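Local coordinates for protein macrophage migration inhibitory factor (Oncomelania hupensis, PDB 6LR3) that belongs to the macrophage migration inhibitory factor family and assembles as a trimer of subunits in which helices pack on a beta-sheet, at residues F18-L23 and M38-R43; T24-K29 and R78-M83; K29-P34 and A60-I65. All coordinates share one frame; numbering follows the deposited sequence.

Interaction 1. Residues F18-L23 and M38-R43; sequences FFQAAL and MFVDLR. With SO4 (sulfate ion), chain N.
The side-chain amide nitrogen of Gln-20 is shared between two acceptors: its NE2 donates to the backbone O of Val-40 at 3.2 Å, and weakly to Asn-47 OD1 of the second subunit. The N-H...O angle to Val-40 is 153°. The acceptor lies close to the amide plane of Gln-20, whereas the donor stands 47° above the carbonyl plane of Val-40. The other amide atom, OE1, accepts from Arg-54 of the second subunit, so both ends of this buried carboxamide have polar partners.

Below the amide the contact is apolar. Gln-20 CG touches Val-40 CG1 at 3.7 Å, and its CD lies 3.8 Å from Leu-42 CB. Leu-23 CD2 meets the same Val-40 methyl, CG1, at 3.9 Å. The ring of Phe-19, its CG anti to the backbone N (chi1 175°), presents its edge to Leu-42: CE2 is 4.0 Å from CD1, close to the ring plane.

Val-40 and Leu-42 point to the helix, while Asp-41 points away from it. There the Asp-41 carboxylate forms a salt bridge with Arg-43, whose NH2 and NH1 donate to O1 and O3 of a sulfate probably from the crystallisation liquor, both at 2.8 Å. Arg-43 of each of the other two subunits binds the same ion.

The chemistry is thus divided by strand face: a hydrocarbon seam closed by one tethered amide joins helix to strand within the beta-alpha-beta unit, and on the reverse side anions, in this crystal the sulfate among them, probably offset the repulsion between three neighbouring arginines.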
loop_
_atom_site.group_PDB
_atom_site.type_symbol
_atom_site.label_atom_id
_atom_site.label_comp_id
_atom_site.label_asym_id
_atom_site.label_seq_id
_atom_site.Cartn_x
_atom_site.Cartn_y
_atom_site.Cartn_z
ATOM N N PHE B 18 2.857 20.948 -9.863
ATOM C CA PHE B 18 1.469 20.675 -10.299
ATOM C C PHE B 18 1.309 19.205 -10.682
ATOM O O PHE B 18 0.245 18.847 -11.153
ATOM C CB PHE B 18 1.024 21.618 -11.408
ATOM C CG PHE B 18 1.799 21.483 -12.681
ATOM C CD1 PHE B 18 3.003 22.131 -12.879
ATOM C CD2 PHE B 18 1.275 20.723 -13.722
ATOM C CE1 PHE B 18 3.641 22.052 -14.107
ATOM C CE2 PHE B 18 1.967 20.581 -14.917
ATOM C CZ PHE B 18 3.140 21.255 -15.102
ATOM N N PHE B 19 2.294 18.364 -10.439
ATOM C CA PHE B 19 2.248 16.923 -10.817
ATOM C C PHE B 19 1.001 16.265 -10.225
ATOM O O PHE B 19 0.233 15.666 -10.988
ATOM C CB PHE B 19 3.518 16.203 -10.368
ATOM C CG PHE B 19 3.471 14.722 -10.621
ATOM C CD1 PHE B 19 3.399 14.179 -11.884
ATOM C CD2 PHE B 19 3.423 13.867 -9.556
ATOM C CE1 PHE B 19 3.379 12.810 -12.079
ATOM C CE2 PHE B 19 3.548 12.493 -9.729
ATOM C CZ PHE B 19 3.464 11.971 -10.996
ATOM N N GLN B 20 0.779 16.368 -8.917
ATOM C CA GLN B 20 -0.386 15.674 -8.311
ATOM C C GLN B 20 -1.705 16.249 -8.851
ATOM O O GLN B 20 -2.631 15.465 -9.088
ATOM C CB GLN B 20 -0.366 15.761 -6.796
ATOM C CG GLN B 20 0.621 14.807 -6.165
ATOM C CD GLN B 20 0.938 15.268 -4.767
ATOM O OE1 GLN B 20 1.671 16.268 -4.618
ATOM N NE2 GLN B 20 0.368 14.581 -3.770
ATOM N N ALA B 21 -1.806 17.560 -9.030
ATOM C CA ALA B 21 -2.986 18.222 -9.630
ATOM C C ALA B 21 -3.207 17.697 -11.037
ATOM O O ALA B 21 -4.354 17.404 -11.409
ATOM C CB ALA B 21 -2.798 19.723 -9.627
ATOM N N ALA B 22 -2.146 17.578 -11.831
ATOM C CA ALA B 22 -2.252 17.150 -13.241
ATOM C C ALA B 22 -2.707 15.698 -13.270
ATOM O O ALA B 22 -3.582 15.356 -14.088
ATOM C CB ALA B 22 -0.939 17.341 -13.977
ATOM N N LEU B 23 -2.135 14.870 -12.405
ATOM C CA LEU B 23 -2.495 13.441 -12.334
ATOM C C LEU B 23 -3.923 13.314 -11.859
ATOM O O LEU B 23 -4.653 12.495 -12.426
ATOM C CB LEU B 23 -1.480 12.738 -11.426
ATOM C CG LEU B 23 -1.574 11.231 -11.355
ATOM C CD1 LEU B 23 -1.552 10.638 -12.738
ATOM C CD2 LEU B 23 -0.416 10.705 -10.529
ATOM N N MET B 38 -10.988 11.738 -5.617
ATOM C CA MET B 38 -9.702 11.320 -6.214
ATOM C C MET B 38 -8.564 11.691 -5.254
ATOM O O MET B 38 -8.331 12.889 -5.014
ATOM C CB MET B 38 -9.476 12.010 -7.561
ATOM C CG MET B 38 -8.140 11.660 -8.227
ATOM S SD MET B 38 -8.041 9.918 -8.731
ATOM C CE MET B 38 -9.456 9.912 -9.829
ATOM N N PHE B 39 -7.854 10.701 -4.746
ATOM C CA PHE B 39 -6.625 10.932 -3.979
ATOM C C PHE B 39 -5.428 10.685 -4.871
ATOM O O PHE B 39 -5.426 9.727 -5.689
ATOM C CB PHE B 39 -6.514 9.966 -2.811
ATOM C CG PHE B 39 -7.552 10.071 -1.729
ATOM C CD1 PHE B 39 -8.780 9.469 -1.877
ATOM C CD2 PHE B 39 -7.252 10.684 -0.525
ATOM C CE1 PHE B 39 -9.712 9.487 -0.845
ATOM C CE2 PHE B 39 -8.171 10.708 0.498
ATOM C CZ PHE B 39 -9.396 10.095 0.350
ATOM N N VAL B 40 -4.389 11.491 -4.688
ATOM C CA VAL B 40 -3.057 11.206 -5.248
ATOM C C VAL B 40 -2.074 11.276 -4.095
ATOM O O VAL B 40 -1.900 12.353 -3.512
ATOM C CB VAL B 40 -2.657 12.139 -6.409
ATOM C CG1 VAL B 40 -1.286 11.738 -6.920
ATOM C CG2 VAL B 40 -3.670 12.093 -7.528
ATOM N N ASP B 41 -1.516 10.121 -3.778
ATOM C CA ASP B 41 -0.561 9.912 -2.671
ATOM C C ASP B 41 0.814 9.759 -3.314
ATOM O O ASP B 41 1.090 8.707 -3.907
ATOM C CB ASP B 41 -1.034 8.725 -1.845
ATOM C CG ASP B 41 -0.212 8.457 -0.597
ATOM O OD1 ASP B 41 0.787 9.136 -0.429
ATOM O OD2 ASP B 41 -0.609 7.516 0.138
ATOM N N LEU B 42 1.612 10.811 -3.265
ATOM C CA LEU B 42 2.950 10.840 -3.889
ATOM C C LEU B 42 4.011 10.507 -2.851
ATOM O O LEU B 42 4.173 11.246 -1.903
ATOM C CB LEU B 42 3.199 12.216 -4.502
ATOM C CG LEU B 42 4.588 12.423 -5.095
ATOM C CD1 LEU B 42 4.913 11.411 -6.167
ATOM C CD2 LEU B 42 4.711 13.831 -5.628
ATOM N N ARG B 43 4.678 9.390 -3.052
ATOM C CA ARG B 43 5.864 9.001 -2.255
ATOM C C ARG B 43 7.083 9.282 -3.130
ATOM O O ARG B 43 7.491 8.427 -3.915
ATOM C CB ARG B 43 5.818 7.536 -1.832
ATOM C CG ARG B 43 4.709 7.212 -0.843
ATOM C CD ARG B 43 3.383 6.996 -1.536
ATOM N NE ARG B 43 2.325 6.556 -0.645
ATOM C CZ ARG B 43 2.080 5.296 -0.312
ATOM N NH1 ARG B 43 2.816 4.291 -0.797
ATOM N NH2 ARG B 43 1.032 5.033 0.465
HETATM S S SO4 N . 1.209 1.199 0.659
HETATM O O1 SO4 N . 0.457 2.394 1.056
HETATM O O2 SO4 N . 2.011 0.713 1.791
HETATM O O3 SO4 N . 2.139 1.584 -0.400
HETATM O O4 SO4 N . 0.330 0.196 0.170
#

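Interaction 2. Residues T24-K29 and R78-M83; sequences TNMMTK and RDMEDM
Met-26 and Met-83 reach toward each other tip to tip, from helices that run antiparallel. The bond from CA to CB points toward the partner helix in both residues, and chi1 sets CG anti to the backbone N (-170° for Met-26, -173° for Met-83). The Met-83 methyl CE is modelled 3.2 Å from Met-26 SD, closer than usual for sulfur and methyl, so the placing of the Met-83 end is doubtful. The account therefore rests on the contacts that Met-26 and Met-27 make with Met-80.

Met-26 bends at its last torsion and turns its own methyl toward the start of Met-80, where CE lies 3.8 Å from both the backbone N and CG. These two side chains lie obliquely to one another. On the outer side, Met-26 SD touches the beta carbon of Asp-79 at 4.0 Å, while the exposed Asp-79 makes no polar bond across the gap.

Met-27 meets Met-80 at about a right angle. Folded at both chi2 and chi3, Met-27 brings SD to within 3.8 Å of Met-80 CG and CE to within 3.8 Å of Met-80 SD. This second pair is buried, and both of its members also rest on Ile-4 and Val-62 of the sheet.

No hydrogen bond spans the two segments; pliable thioether chains supply nearly all of the interface. The axes of segments 24-29 and 78-83 pass 11.1 Å apart at 171°, nearly antiparallel. They belong to helices 19-31 and 70-88, which lie side by side on one face of a four-stranded sheet, the layered alpha/beta architecture of the MIF family.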
loop_
_atom_site.group_PDB
_atom_site.type_symbol
_atom_site.label_atom_id
_atom_site.label_comp_id
_atom_site.label_asym_id
_atom_site.label_seq_id
_atom_site.Cartn_x
_atom_site.Cartn_y
_atom_site.Cartn_z
ATOM N N THR B 24 -4.331 14.116 -10.869
ATOM C CA THR B 24 -5.720 14.149 -10.382
ATOM C C THR B 24 -6.647 14.393 -11.566
ATOM O O THR B 24 -7.598 13.636 -11.743
ATOM C CB THR B 24 -5.937 15.237 -9.324
ATOM O OG1 THR B 24 -5.177 14.899 -8.159
ATOM C CG2 THR B 24 -7.386 15.348 -8.938
ATOM N N ASN B 25 -6.378 15.437 -12.332
ATOM C CA ASN B 25 -7.260 15.848 -13.454
ATOM C C ASN B 25 -7.275 14.738 -14.505
ATOM O O ASN B 25 -8.346 14.385 -14.973
ATOM C CB ASN B 25 -6.809 17.180 -14.042
ATOM C CG ASN B 25 -7.151 18.329 -13.097
ATOM O OD1 ASN B 25 -7.997 18.166 -12.227
ATOM N ND2 ASN B 25 -6.404 19.418 -13.158
ATOM N N MET B 26 -6.124 14.210 -14.846
ATOM C CA MET B 26 -6.030 13.235 -15.945
ATOM C C MET B 26 -6.778 11.967 -15.541
ATOM O O MET B 26 -7.543 11.431 -16.372
ATOM C CB MET B 26 -4.568 12.917 -16.280
ATOM C CG MET B 26 -4.420 12.124 -17.550
ATOM S SD MET B 26 -2.721 11.537 -17.751
ATOM C CE MET B 26 -2.767 10.167 -16.599
ATOM N N MET B 27 -6.614 11.523 -14.298
ATOM C CA MET B 27 -7.224 10.244 -13.880
ATOM C C MET B 27 -8.693 10.459 -13.520
ATOM O O MET B 27 -9.439 9.495 -13.661
ATOM C CB MET B 27 -6.444 9.603 -12.728
ATOM C CG MET B 27 -5.044 9.155 -13.160
ATOM S SD MET B 27 -5.053 7.989 -14.498
ATOM C CE MET B 27 -5.673 6.526 -13.644
ATOM N N THR B 28 -9.121 11.657 -13.130
ATOM C CA THR B 28 -10.564 11.955 -12.947
ATOM C C THR B 28 -11.271 11.755 -14.281
ATOM O O THR B 28 -12.341 11.085 -14.317
ATOM C CB THR B 28 -10.776 13.379 -12.432
ATOM O OG1 THR B 28 -10.264 13.364 -11.096
ATOM C CG2 THR B 28 -12.225 13.803 -12.440
ATOM N N LYS B 29 -10.685 12.303 -15.344
ATOM C CA LYS B 29 -11.272 12.176 -16.706
ATOM C C LYS B 29 -11.228 10.713 -17.129
ATOM O O LYS B 29 -12.245 10.210 -17.631
ATOM C CB LYS B 29 -10.520 13.050 -17.700
ATOM C CG LYS B 29 -10.747 14.536 -17.481
ATOM C CD LYS B 29 -10.125 15.369 -18.582
ATOM C CE LYS B 29 -9.303 16.581 -18.148
ATOM N NZ LYS B 29 -10.106 17.541 -17.358
ATOM N N ARG B 78 -0.586 3.843 -20.347
ATOM C CA ARG B 78 0.194 4.593 -21.362
ATOM C C ARG B 78 0.124 6.082 -21.016
ATOM O O ARG B 78 1.168 6.765 -21.099
ATOM C CB ARG B 78 -0.266 4.244 -22.783
ATOM C CG ARG B 78 0.039 2.808 -23.188
ATOM C CD ARG B 78 -0.131 2.573 -24.696
ATOM N NE ARG B 78 0.997 3.308 -25.263
ATOM C CZ ARG B 78 2.226 2.824 -25.524
ATOM N NH1 ARG B 78 2.456 1.522 -25.440
ATOM N NH2 ARG B 78 3.214 3.649 -25.883
ATOM N N ASP B 79 -1.049 6.591 -20.651
ATOM C CA ASP B 79 -1.234 8.021 -20.312
ATOM C C ASP B 79 -0.459 8.345 -19.041
ATOM O O ASP B 79 0.176 9.397 -18.999
ATOM C CB ASP B 79 -2.710 8.356 -20.184
ATOM C CG ASP B 79 -3.412 8.480 -21.525
ATOM O OD1 ASP B 79 -2.706 8.548 -22.567
ATOM O OD2 ASP B 79 -4.630 8.477 -21.511
ATOM N N MET B 80 -0.524 7.479 -18.031
ATOM C CA MET B 80 0.254 7.681 -16.777
ATOM C C MET B 80 1.745 7.624 -17.099
ATOM O O MET B 80 2.478 8.491 -16.628
ATOM C CB MET B 80 -0.126 6.625 -15.736
ATOM C CG MET B 80 -1.490 6.855 -15.199
ATOM S SD MET B 80 -2.056 5.482 -14.104
ATOM C CE MET B 80 -0.927 5.721 -12.737
ATOM N N GLU B 81 2.195 6.637 -17.861
ATOM C CA GLU B 81 3.616 6.546 -18.246
ATOM C C GLU B 81 4.024 7.868 -18.895
ATOM O O GLU B 81 5.075 8.398 -18.541
ATOM C CB GLU B 81 3.848 5.404 -19.219
ATOM C CG GLU B 81 3.838 4.051 -18.544
ATOM C CD GLU B 81 3.882 2.930 -19.590
ATOM O OE1 GLU B 81 3.723 3.249 -20.802
ATOM O OE2 GLU B 81 4.102 1.776 -19.179
ATOM N N ASP B 82 3.213 8.368 -19.824
ATOM C CA ASP B 82 3.598 9.609 -20.552
ATOM C C ASP B 82 3.795 10.747 -19.540
ATOM O O ASP B 82 4.759 11.539 -19.695
ATOM C CB ASP B 82 2.564 9.992 -21.597
ATOM C CG ASP B 82 2.527 9.091 -22.808
ATOM O OD1 ASP B 82 3.361 8.196 -22.937
ATOM O OD2 ASP B 82 1.634 9.306 -23.610
ATOM N N MET B 83 2.887 10.865 -18.571
ATOM C CA MET B 83 2.983 11.935 -17.558
ATOM C C MET B 83 4.212 11.687 -16.681
ATOM O O MET B 83 4.882 12.644 -16.334
ATOM C CB MET B 83 1.704 11.987 -16.707
ATOM C CG MET B 83 1.705 13.152 -15.810
ATOM S SD MET B 83 0.091 13.399 -15.061
ATOM C CE MET B 83 -0.921 13.887 -16.445
#

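Interaction 3. Residues K29-P34 and A60-I65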
loop_
_atom_site.group_PDB
_atom_site.type_symbol
_atom_site.label_atom_id
_atom_site.label_comp_id
_atom_site.label_asym_id
_atom_site.label_seq_id
_atom_site.Cartn_x
_atom_site.Cartn_y
_atom_site.Cartn_z
ATOM N N LYS B 29 -10.685 12.303 -15.344
ATOM C CA LYS B 29 -11.272 12.176 -16.706
ATOM C C LYS B 29 -11.228 10.713 -17.129
ATOM O O LYS B 29 -12.245 10.210 -17.631
ATOM C CB LYS B 29 -10.520 13.050 -17.700
ATOM C CG LYS B 29 -10.747 14.536 -17.481
ATOM C CD LYS B 29 -10.125 15.369 -18.582
ATOM C CE LYS B 29 -9.303 16.581 -18.148
ATOM N NZ LYS B 29 -10.106 17.541 -17.358
ATOM N N ALA B 30 -10.084 10.041 -16.952
ATOM C CA ALA B 30 -9.910 8.653 -17.419
ATOM C C ALA B 30 -10.877 7.721 -16.698
ATOM O O ALA B 30 -11.450 6.861 -17.358
ATOM C CB ALA B 30 -8.474 8.220 -17.268
ATOM N N LEU B 31 -11.024 7.846 -15.388
ATOM C CA LEU B 31 -11.840 6.912 -14.573
ATOM C C LEU B 31 -13.303 7.361 -14.530
ATOM O O LEU B 31 -14.113 6.590 -14.041
ATOM C CB LEU B 31 -11.275 6.837 -13.154
ATOM C CG LEU B 31 -9.899 6.158 -13.098
ATOM C CD1 LEU B 31 -9.268 6.296 -11.719
ATOM C CD2 LEU B 31 -9.984 4.691 -13.445
ATOM N N GLN B 32 -13.614 8.581 -15.013
ATOM C CA GLN B 32 -14.990 9.138 -14.937
ATOM C C GLN B 32 -15.526 8.953 -13.524
ATOM O O GLN B 32 -16.646 8.401 -13.327
ATOM C CB GLN B 32 -15.883 8.448 -15.973
ATOM C CG GLN B 32 -15.436 8.695 -17.398
ATOM C CD GLN B 32 -15.903 10.040 -17.851
ATOM O OE1 GLN B 32 -17.111 10.202 -18.114
ATOM N NE2 GLN B 32 -14.958 10.996 -17.923
ATOM N N LYS B 33 -14.780 9.464 -12.552
ATOM C CA LYS B 33 -15.175 9.493 -11.129
ATOM C C LYS B 33 -15.172 10.944 -10.692
ATOM O O LYS B 33 -14.448 11.772 -11.277
ATOM C CB LYS B 33 -14.175 8.663 -10.306
ATOM C CG LYS B 33 -14.288 7.172 -10.521
ATOM C CD LYS B 33 -15.526 6.620 -9.825
ATOM C CE LYS B 33 -15.550 5.124 -9.936
ATOM N NZ LYS B 33 -16.726 4.587 -9.233
ATOM N N PRO B 34 -15.930 11.305 -9.640
ATOM C CA PRO B 34 -15.937 12.677 -9.149
ATOM C C PRO B 34 -14.517 13.036 -8.705
ATOM O O PRO B 34 -13.901 12.272 -7.973
ATOM C CB PRO B 34 -16.924 12.671 -7.994
ATOM C CG PRO B 34 -17.795 11.462 -8.266
ATOM C CD PRO B 34 -16.867 10.445 -8.896
ATOM N N ALA B 60 3.520 2.512 -9.429
ATOM C CA ALA B 60 2.297 3.254 -9.096
ATOM C C ALA B 60 1.133 2.271 -8.982
ATOM O O ALA B 60 1.188 1.203 -9.627
ATOM C CB ALA B 60 2.023 4.321 -10.115
ATOM N N THR B 61 0.126 2.639 -8.212
ATOM C CA THR B 61 -1.104 1.846 -8.088
ATOM C C THR B 61 -2.308 2.761 -8.329
ATOM O O THR B 61 -2.302 3.939 -7.956
ATOM C CB THR B 61 -1.183 1.080 -6.767
ATOM O OG1 THR B 61 -1.294 1.994 -5.682
ATOM C CG2 THR B 61 0.016 0.181 -6.550
ATOM N N VAL B 62 -3.341 2.160 -8.893
ATOM C CA VAL B 62 -4.631 2.811 -9.162
ATOM C C VAL B 62 -5.707 1.970 -8.507
ATOM O O VAL B 62 -5.926 0.877 -8.950
ATOM C CB VAL B 62 -4.878 2.958 -10.667
ATOM C CG1 VAL B 62 -6.236 3.580 -10.930
ATOM C CG2 VAL B 62 -3.745 3.752 -11.326
ATOM N N GLU B 63 -6.250 2.447 -7.397
ATOM C CA GLU B 63 -7.358 1.801 -6.664
ATOM C C GLU B 63 -8.646 2.478 -7.124
ATOM O O GLU B 63 -8.751 3.703 -7.034
ATOM C CB GLU B 63 -7.156 1.903 -5.164
ATOM C CG GLU B 63 -5.980 1.088 -4.647
ATOM C CD GLU B 63 -5.579 1.427 -3.219
ATOM O OE1 GLU B 63 -4.773 2.354 -3.064
ATOM O OE2 GLU B 63 -6.138 0.802 -2.266
ATOM N N CYS B 64 -9.597 1.707 -7.608
ATOM C CA CYS B 64 -10.856 2.275 -8.135
ATOM C C CYS B 64 -11.989 1.271 -7.965
ATOM O O CYS B 64 -11.762 0.077 -8.165
ATOM C CB CYS B 64 -10.695 2.663 -9.595
ATOM S SG CYS B 64 -12.060 3.687 -10.209
ATOM N N ILE B 65 -13.157 1.771 -7.597
ATOM C CA ILE B 65 -14.415 1.004 -7.607
ATOM C C ILE B 65 -14.923 1.033 -9.055
ATOM O O ILE B 65 -15.194 2.139 -9.558
ATOM C CB ILE B 65 -15.438 1.592 -6.625
ATOM C CG1 ILE B 65 -14.875 1.636 -5.199
ATOM C CG2 ILE B 65 -16.743 0.767 -6.687
ATOM C CD1 ILE B 65 -15.733 2.502 -4.260
#
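The flat carbonyl group of Ile-65 is met at its oxygen by the end of Lys-33. Lys-33 NZ makes a weak hydrogen bond to Ile-65 O at 2.9 Å, and its CE is almost as close to that oxygen. The ammonium group has its stronger partner in Glu-119, with which it forms a salt bridge. A second flat group, the Gln-32 carboxamide, bonds within segment 29-34: NE2 donates to Lys-29 O at 2.8 Å with an N-H...O angle of 168°, and the bond lies in both group planes, on a carbonyl lone pair. It bridges back to Lys-29 where the helix ends and Gln-32 takes positive phi (48°).

Beneath the polar end, Cys-64 SG is the common neighbour of Leu-31 and Lys-33. Lys-33 CE touches it at 3.8 Å, and Leu-31 CD2 lies 4.0 Å away. The other Leu-31 methyl, CD1, reaches Val-62 CG1 at 4.1 Å, with the two side chains set obliquely. Val-62 and Cys-64 both direct their beta carbons toward the helix end, whereas Glu-63 points away and pairs with Arg-98 of the second subunit.

The contact therefore seats the last turn of helix 19-31 and the loop after it on strand 58-64, which lies between strands 3-8 and 95-101; helix 70-88 adjoins through Met-76 against Leu-31.

In the fold
Helix 19-31 takes part in all three contacts, whose centres lie about 10 to 12 Å apart. Its first turns meet strand 39-43 in interaction 1, its middle faces helix 70-88 in interaction 2, and its end settles on strand 58-64 in interaction 3. Packing is continuous between them: Leu-23 CA lies 3.8 Å from Met-83 SD, joining interactions 1 and 2; Met-80 SD is 3.7 Å from Val-62 CG2, joining 2 and 3; and Met-38 CE is 4.1 Å from Leu-31 CD1, joining 1 and 3. The sulfate binds on the side of strand 39-43 facing away from this helix, among the three subunits.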